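Local atomic coordinates of putative fimbrial subunit (Corynebacterium diphtheriae, PDB entry 4HSQ), a protein that probably forms the shaft of a cell-surface pilus as its major subunit, with Lys-Asn isopeptide bonds inside its domains. Residues K148-K153 / T199-G204. Numbering follows the deposited sequence.
Sequences KLKVVK and TFTIDG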
ATOM      1  N   LYS A 148       7.221   6.707  -6.191  1.00 10.08           N
ATOM      2  CA  LYS A 148       6.680   7.675  -7.155  1.00  9.33           C
ATOM      3  C   LYS A 148       7.209   7.387  -8.549  1.00 14.78           C
ATOM      4  O   LYS A 148       8.347   6.962  -8.705  1.00 14.57           O
ATOM      5  CB  LYS A 148       7.063   9.090  -6.751  1.00 10.75           C
ATOM      6  CG  LYS A 148       6.426   9.485  -5.438  1.00 13.03           C
ATOM      7  CD  LYS A 148       6.496  11.005  -5.260  1.00 23.62           C
ATOM      8  CE  LYS A 148       7.130  11.399  -3.960  1.00 43.60           C
ATOM      9  NZ  LYS A 148       7.382  12.863  -3.921  1.00 53.37           N
ATOM     10  N   LEU A 149       6.382   7.637  -9.562  1.00 12.05           N
ATOM     11  CA  LEU A 149       6.775   7.469 -10.933  1.00 12.68           C
ATOM     12  C   LEU A 149       6.711   8.834 -11.614  1.00 18.79           C
ATOM     13  O   LEU A 149       5.626   9.369 -11.812  1.00 18.01           O
ATOM     14  CB  LEU A 149       5.918   6.419 -11.673  1.00 12.40           C
ATOM     15  CG  LEU A 149       6.224   6.289 -13.186  1.00 16.03           C
ATOM     16  CD1 LEU A 149       7.691   5.854 -13.429  1.00 14.21           C
ATOM     17  CD2 LEU A 149       5.255   5.343 -13.855  1.00 17.53           C
ATOM     18  N   LYS A 150       7.884   9.398 -11.936  1.00 14.98           N
ATOM     19  CA  LYS A 150       7.964  10.690 -12.608  1.00 14.87           C
ATOM     20  C   LYS A 150       8.266  10.449 -14.075  1.00 18.42           C
ATOM     21  O   LYS A 150       9.219   9.737 -14.411  1.00 17.42           O
ATOM     22  CB  LYS A 150       9.066  11.552 -11.949  1.00 16.10           C
ATOM     23  CG  LYS A 150       9.305  12.890 -12.614  1.00 17.37           C
ATOM     24  CD  LYS A 150      10.436  13.649 -11.913  1.00 16.74           C
ATOM     25  CE  LYS A 150      10.679  14.950 -12.645  1.00 29.34           C
ATOM     26  NZ  LYS A 150      11.537  15.882 -11.878  1.00 41.70           N
ATOM     27  N   VAL A 151       7.474  11.056 -14.952  1.00 15.87           N
ATOM     28  CA  VAL A 151       7.677  10.941 -16.383  1.00 16.47           C
ATOM     29  C   VAL A 151       8.170  12.279 -16.922  1.00 21.06           C
ATOM     30  O   VAL A 151       7.601  13.305 -16.580  1.00 18.52           O
ATOM     31  CB  VAL A 151       6.388  10.458 -17.089  1.00 21.12           C
ATOM     32  CG1 VAL A 151       6.516  10.529 -18.609  1.00 21.14           C
ATOM     33  CG2 VAL A 151       6.057   9.035 -16.649  1.00 21.50           C
ATOM     34  N   VAL A 152       9.247  12.272 -17.719  1.00 19.12           N
ATOM     35  CA  VAL A 152       9.739  13.528 -18.299  1.00 20.16           C
ATOM     36  C   VAL A 152       9.678  13.369 -19.826  1.00 21.93           C
ATOM     37  O   VAL A 152      10.234  12.425 -20.373  1.00 21.42           O
ATOM     38  CB  VAL A 152      11.102  14.022 -17.744  1.00 25.42           C
ATOM     39  CG1 VAL A 152      12.106  12.900 -17.610  1.00 26.86           C
ATOM     40  CG2 VAL A 152      11.670  15.205 -18.546  1.00 24.80           C
ATOM     41  N   LYS A 153       8.900  14.239 -20.484  1.00 18.27           N
ATOM     42  CA  LYS A 153       8.726  14.170 -21.924  1.00 16.69           C
ATOM     43  C   LYS A 153       9.727  15.063 -22.605  1.00 19.75           C
ATOM     44  O   LYS A 153       9.779  16.248 -22.326  1.00 19.01           O
ATOM     45  CB  LYS A 153       7.311  14.528 -22.328  1.00 16.60           C
ATOM     46  CG  LYS A 153       6.998  14.199 -23.786  1.00 16.50           C
ATOM     47  CD  LYS A 153       6.945  12.678 -23.952  1.00 16.34           C
ATOM     48  CE  LYS A 153       6.630  12.206 -25.304  1.00 19.86           C
ATOM     49  NZ  LYS A 153       7.487  12.800 -26.357  1.00 18.27           N
ATOM     50  N   THR A 199       6.928  17.374 -17.315  1.00 15.69           N
ATOM     51  CA  THR A 199       6.783  16.231 -16.400  1.00 15.99           C
ATOM     52  C   THR A 199       5.401  16.110 -15.745  1.00 17.07           C
ATOM     53  O   THR A 199       4.593  17.032 -15.738  1.00 14.90           O
ATOM     54  CB  THR A 199       7.840  16.308 -15.229  1.00 23.05           C
ATOM     55  OG1 THR A 199       7.389  17.171 -14.172  1.00 22.50           O
ATOM     56  CG2 THR A 199       9.249  16.673 -15.677  1.00 24.39           C
ATOM     57  N   PHE A 200       5.169  14.946 -15.156  1.00 14.07           N
ATOM     58  CA  PHE A 200       4.078  14.663 -14.224  1.00 13.15           C
ATOM     59  C   PHE A 200       4.641  13.613 -13.300  1.00 17.09           C
ATOM     60  O   PHE A 200       5.579  12.913 -13.690  1.00 14.73           O
ATOM     61  CB  PHE A 200       2.749  14.210 -14.883  1.00 13.90           C
ATOM     62  CG  PHE A 200       2.810  12.909 -15.642  1.00 13.12           C
ATOM     63  CD1 PHE A 200       2.750  11.691 -14.975  1.00 15.42           C
ATOM     64  CD2 PHE A 200       2.897  12.900 -17.026  1.00 14.07           C
ATOM     65  CE1 PHE A 200       2.794  10.484 -15.687  1.00 17.01           C
ATOM     66  CE2 PHE A 200       2.923  11.696 -17.739  1.00 16.78           C
ATOM     67  CZ  PHE A 200       2.895  10.500 -17.071  1.00 15.81           C
ATOM     68  N   THR A 201       4.080  13.495 -12.100  1.00 13.93           N
ATOM     69  CA  THR A 201       4.507  12.462 -11.167  1.00 13.51           C
ATOM     70  C   THR A 201       3.265  11.723 -10.678  1.00 18.47           C
ATOM     71  O   THR A 201       2.287  12.356 -10.266  1.00 18.34           O
ATOM     72  CB  THR A 201       5.316  13.082  -9.996  1.00 19.01           C
ATOM     73  OG1 THR A 201       6.494  13.688 -10.523  1.00 18.82           O
ATOM     74  CG2 THR A 201       5.731  12.043  -8.970  1.00 18.20           C
ATOM     75  N   ILE A 202       3.303  10.391 -10.738  1.00 13.80           N
ATOM     76  CA  ILE A 202       2.250   9.556 -10.191  1.00 12.95           C
ATOM     77  C   ILE A 202       2.713   9.187  -8.788  1.00 17.99           C
ATOM     78  O   ILE A 202       3.695   8.455  -8.638  1.00 16.82           O
ATOM     79  CB  ILE A 202       1.941   8.297 -11.064  1.00 14.77           C
ATOM     80  CG1 ILE A 202       1.665   8.657 -12.534  1.00 14.41           C
ATOM     81  CG2 ILE A 202       0.787   7.460 -10.435  1.00 13.98           C
ATOM     82  CD1 ILE A 202       1.488   7.454 -13.480  1.00 14.64           C
ATOM     83  N   ASP A 203       2.051   9.743  -7.775  1.00 14.14           N
ATOM     84  CA  ASP A 203       2.288   9.435  -6.369  1.00 14.00           C
ATOM     85  C   ASP A 203       1.089   8.560  -5.897  1.00 19.93           C
ATOM     86  O   ASP A 203       0.014   9.085  -5.578  1.00 19.96           O
ATOM     87  CB  ASP A 203       2.451  10.736  -5.552  1.00 15.17           C
ATOM     88  CG  ASP A 203       2.787  10.522  -4.077  1.00 20.58           C
ATOM     89  OD1 ASP A 203       2.731   9.368  -3.615  1.00 19.93           O
ATOM     90  OD2 ASP A 203       3.136  11.501  -3.403  1.00 24.06           O
ATOM     91  N   GLY A 204       1.200   7.238  -5.993  1.00 15.02           N
ATOM     92  CA  GLY A 204       2.395   6.451  -6.278  1.00 13.08           C
ATOM     93  C   GLY A 204       1.966   5.034  -6.525  1.00 14.73           C
ATOM     94  O   GLY A 204       0.773   4.721  -6.439  1.00 14.20           O
TER
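The carbonyl O of L149 takes a hydrogen bond of 2.8 Å from I202 N and a weaker CA-H...O contact from T201 CA. L149 N returns a bond to I202 O at 3.0 Å. V151 and F200 form the second antiparallel hydrogen-bonded pair. V151 N reaches F200 O at 2.9 Å, whereas F200 N to V151 O is longer, 3.3 Å, and more bent.

The side chains of L149, V151, F200 and I202 line the buried face. The CG of F200 sits between its backbone N and carbonyl carbon (chi1 63°), which folds the ring toward strand 148-153. V151 lies over one ring face in a CH-pi contact, its CB 3.8 Å from the ring centroid and shifted toward the CZ end. W192 also meets this ring, and L225 of strand 222-229 packs on L149 and V151.

K148, K150, V152, T199, T201 and D203 lie on the other face. K150 is extended, and its CE passes 3.8 Å from T199 CG2. K150 NZ donates a hydrogen bond to E258 O. K148 crosses D203 at an angle, its CD 3.9 Å from D203 OD2, but K148 NZ stays 4.5 Å from that oxygen, beyond a salt bridge. D203 OD1 accepts a hydrogen bond from V112 N.

Strand 264-271 flanks 148-153 on its other side and brings N271, whose CG is covalently linked to K153 NZ. Within the prealbumin-like domain, one strand is thus joined to 199-204 by backbone hydrogen bonds and the V151-F200 contact, and to 264-271 by a covalent link as well.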